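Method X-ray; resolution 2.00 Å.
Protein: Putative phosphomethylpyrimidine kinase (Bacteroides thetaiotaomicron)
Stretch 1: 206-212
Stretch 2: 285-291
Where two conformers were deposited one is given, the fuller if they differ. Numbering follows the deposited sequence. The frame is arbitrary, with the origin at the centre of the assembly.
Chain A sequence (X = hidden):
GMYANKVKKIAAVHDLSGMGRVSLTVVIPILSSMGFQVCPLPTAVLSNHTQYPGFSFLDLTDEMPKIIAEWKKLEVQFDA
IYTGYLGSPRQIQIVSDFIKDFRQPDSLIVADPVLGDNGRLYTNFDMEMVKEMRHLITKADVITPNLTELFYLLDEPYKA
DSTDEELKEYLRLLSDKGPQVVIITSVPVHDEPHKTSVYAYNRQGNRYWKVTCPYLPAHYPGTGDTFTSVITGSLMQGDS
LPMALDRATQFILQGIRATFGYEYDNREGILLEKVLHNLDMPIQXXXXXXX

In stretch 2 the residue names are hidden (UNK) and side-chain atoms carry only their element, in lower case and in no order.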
# COMPACT_ATOMS: atom_id res chain seq x y z
N ASN A 206 7.63 -22.28 -28.00
CA ASN A 206 8.25 -21.79 -29.24
C ASN A 206 7.68 -20.43 -29.59
O ASN A 206 7.28 -20.19 -30.71
CB ASN A 206 8.03 -22.80 -30.38
CG ASN A 206 8.76 -22.42 -31.69
OD1 ASN A 206 9.95 -22.14 -31.73
ND2 ASN A 206 8.02 -22.48 -32.78
N ARG A 207 7.64 -19.54 -28.60
CA ARG A 207 7.11 -18.19 -28.79
C ARG A 207 8.23 -17.14 -28.77
O ARG A 207 9.21 -17.29 -28.05
CB ARG A 207 6.02 -17.86 -27.74
CG ARG A 207 4.77 -18.70 -27.87
CD ARG A 207 3.69 -18.18 -26.97
NE ARG A 207 2.47 -18.97 -27.00
CZ ARG A 207 2.25 -20.07 -26.28
NH1 ARG A 207 3.16 -20.58 -25.45
NH2 ARG A 207 1.08 -20.67 -26.37
N TYR A 208 8.03 -16.09 -29.56
CA TYR A 208 8.93 -14.94 -29.70
C TYR A 208 8.23 -13.67 -29.26
O TYR A 208 7.08 -13.44 -29.64
CB TYR A 208 9.32 -14.76 -31.18
CG TYR A 208 10.13 -15.89 -31.74
CD1 TYR A 208 9.51 -17.04 -32.28
CD2 TYR A 208 11.53 -15.81 -31.79
CE1 TYR A 208 10.27 -18.08 -32.78
CE2 TYR A 208 12.27 -16.84 -32.30
CZ TYR A 208 11.65 -17.98 -32.77
OH TYR A 208 12.46 -18.97 -33.27
N TRP A 209 8.90 -12.83 -28.50
CA TRP A 209 8.33 -11.62 -27.95
C TRP A 209 9.18 -10.43 -28.25
O TRP A 209 10.38 -10.54 -28.30
CB TRP A 209 8.24 -11.74 -26.42
CG TRP A 209 7.46 -12.90 -26.00
CD1 TRP A 209 7.93 -14.13 -25.67
CD2 TRP A 209 6.03 -12.98 -25.93
NE1 TRP A 209 6.88 -14.98 -25.39
CE2 TRP A 209 5.70 -14.27 -25.51
CE3 TRP A 209 5.00 -12.07 -26.15
CZ2 TRP A 209 4.38 -14.69 -25.33
CZ3 TRP A 209 3.70 -12.49 -25.97
CH2 TRP A 209 3.40 -13.80 -25.58
N LYS A 210 8.56 -9.27 -28.34
CA LYS A 210 9.26 -8.02 -28.44
C LYS A 210 8.60 -6.93 -27.57
O LYS A 210 7.36 -6.85 -27.47
CB LYS A 210 9.25 -7.60 -29.91
CG LYS A 210 9.85 -6.21 -30.23
CD LYS A 210 9.76 -5.96 -31.76
CE LYS A 210 10.23 -4.58 -32.19
NZ LYS A 210 10.20 -4.42 -33.72
N VAL A 211 9.40 -6.07 -27.00
CA VAL A 211 8.86 -4.92 -26.29
C VAL A 211 9.74 -3.72 -26.61
O VAL A 211 10.94 -3.86 -26.71
CB VAL A 211 8.75 -5.22 -24.78
CG1 VAL A 211 10.08 -5.57 -24.19
CG2 VAL A 211 8.08 -4.10 -24.04
N THR A 212 9.14 -2.57 -26.87
CA THR A 212 9.87 -1.37 -27.25
C THR A 212 9.68 -0.38 -26.14
O THR A 212 8.56 -0.20 -25.70
CB THR A 212 9.34 -0.78 -28.59
OG1 THR A 212 9.67 -1.69 -29.64
CG2 THR A 212 10.01 0.61 -28.93
N UNK A 285 0.43 -4.50 -19.91
CA UNK A 285 1.34 -5.15 -20.80
C UNK A 285 1.66 -4.35 -22.06
O UNK A 285 0.79 -3.80 -22.71
c UNK A 285 1.10 -7.49 -19.94
se UNK A 285 0.81 -9.33 -20.45
c UNK A 285 2.62 -9.82 -20.49
c UNK A 285 0.85 -6.54 -21.12
N UNK A 286 2.94 -4.34 -22.39
CA UNK A 286 3.45 -3.71 -23.60
C UNK A 286 4.11 -4.76 -24.55
O UNK A 286 4.16 -4.57 -25.75
c UNK A 286 4.41 -2.66 -23.20
N UNK A 287 4.55 -5.89 -24.03
CA UNK A 287 5.15 -6.94 -24.85
C UNK A 287 4.18 -7.55 -25.89
O UNK A 287 2.95 -7.65 -25.68
c UNK A 287 5.75 -8.03 -23.93
o UNK A 287 4.79 -8.44 -22.99
N UNK A 288 4.72 -7.90 -27.04
CA UNK A 288 3.90 -8.54 -28.03
C UNK A 288 4.58 -9.63 -28.76
O UNK A 288 5.83 -9.67 -28.89
c UNK A 288 4.84 -5.61 -29.23
c UNK A 288 4.25 -6.74 -29.78
c UNK A 288 5.44 -6.31 -31.86
c UNK A 288 5.76 -4.85 -29.96
c UNK A 288 4.54 -7.08 -31.08
c UNK A 288 6.04 -5.19 -31.28
o UNK A 288 6.93 -4.43 -32.01
c UNK A 288 3.28 -7.53 -28.99
N UNK A 289 3.74 -10.52 -29.24
CA UNK A 289 4.26 -11.77 -29.80
C UNK A 289 4.64 -11.49 -31.24
O UNK A 289 3.90 -10.80 -31.93
o UNK A 289 3.42 -16.53 -30.21
o UNK A 289 1.81 -15.35 -29.37
c UNK A 289 2.89 -15.44 -29.95
c UNK A 289 3.21 -12.90 -29.70
c UNK A 289 3.66 -14.17 -30.36
N UNK A 290 5.82 -11.94 -31.65
CA UNK A 290 6.23 -11.99 -33.07
C UNK A 290 5.82 -13.35 -33.61
O UNK A 290 6.37 -14.37 -33.23
c UNK A 290 8.27 -10.49 -32.63
c UNK A 290 9.78 -10.50 -32.48
c UNK A 290 7.77 -9.29 -33.46
c UNK A 290 7.73 -11.78 -33.25
N UNK A 291 4.81 -13.32 -34.47
CA UNK A 291 4.24 -14.50 -35.11
C UNK A 291 4.73 -14.63 -36.56
O UNK A 291 4.97 -13.62 -37.25
c UNK A 291 2.16 -13.13 -35.71
c UNK A 291 2.77 -12.70 -37.02
c UNK A 291 2.14 -14.60 -33.67
c UNK A 291 2.69 -14.45 -35.12
O HOH W 1 1.10 -18.12 -29.18
O HOH W 2 5.81 -16.15 -31.61
O HOH W 3 7.36 -5.41 -34.95
O HOH W 4 6.33 -2.72 -27.09

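Position 285 carries an unbranched chain of two carbons, a selenium and a terminal carbon, none of it in contact with stretch 1. Selenium identifies selenomethionine, M285. It is buried, but not by stretch 1, so this contact does not explain the choice.

Position 286 has a single side-chain carbon, its CB, which rests 4.0 Å from V211 CG2. One carbon means alanine, A286, small and apolar against the valine methyl. Its backbone O receives a hydrogen bond from water 4, which in turn accepts one from T212 N, so the water links the two backbones.

At 287 a carbon bears one oxygen, and its CB lies 4.2 Å from V211 CB. This is serine, S287. A buried hydroxyl needs a polar partner, which S287 OG finds elsewhere in the structure, while CB still packs near the valine.

Position 288 shows one carbon leading to a six-carbon ring that bears an oxygen. K210 CB lies over one face of the ring, and the oxygen of 288 is 3.2 Å from K210 CD. This is tyrosine, Y288. The phenol offers both a surface for the aliphatic part of lysine and a polar end; water 3 joins Y288 OH to K210 NZ, at 3.1 and 3.2 Å.

Position 289 has three carbons in a row, the third carrying two oxygens. Its CB sits 4.2 Å from the centroid of the W209 six-membered ring, an off-centre CH-pi contact, and one oxygen of 289 is 3.5 Å from R207 CG. This is glutamate, E289: its aliphatic part meets the ring while its carboxylate reaches waters beside R207 and Y208. E289 OE2 is 4.1 Å from R207 NE, beyond a salt bridge; water 1 accepts from R207 NE at 2.7 Å and donates to E289 OE1 at 2.9 Å. Water 2 donates to E289 OE2 and accepts from Y208 N.

Position 290 has four carbons forked at the second. Its CB lies 4.0 Å from Y208 CB, and a branch carbon of 290 lies 3.9 Å from K210 CB. This is leucine, L290, whose apolar chain, through CB and CD1, packs along both neighbours.

Position 291 has four carbons forked at the first, one arm two carbons long; its CA-to-CB bond points away and nothing touches stretch 1. It is isoleucine, I291, and the contact places no demand on its type.

The contact is an antiparallel strand pairing. K210 N donates to Y288 O at 2.8 Å, Y288 N to K210 O at 2.9 Å, and L290 N to Y208 O at 2.8 Å. Side chains alternate: W209 and E289 share one face, K210 and Y288 the other. Four waters bridge polar groups of the two stretches.

Stretch 2 (285-291) MASYELI
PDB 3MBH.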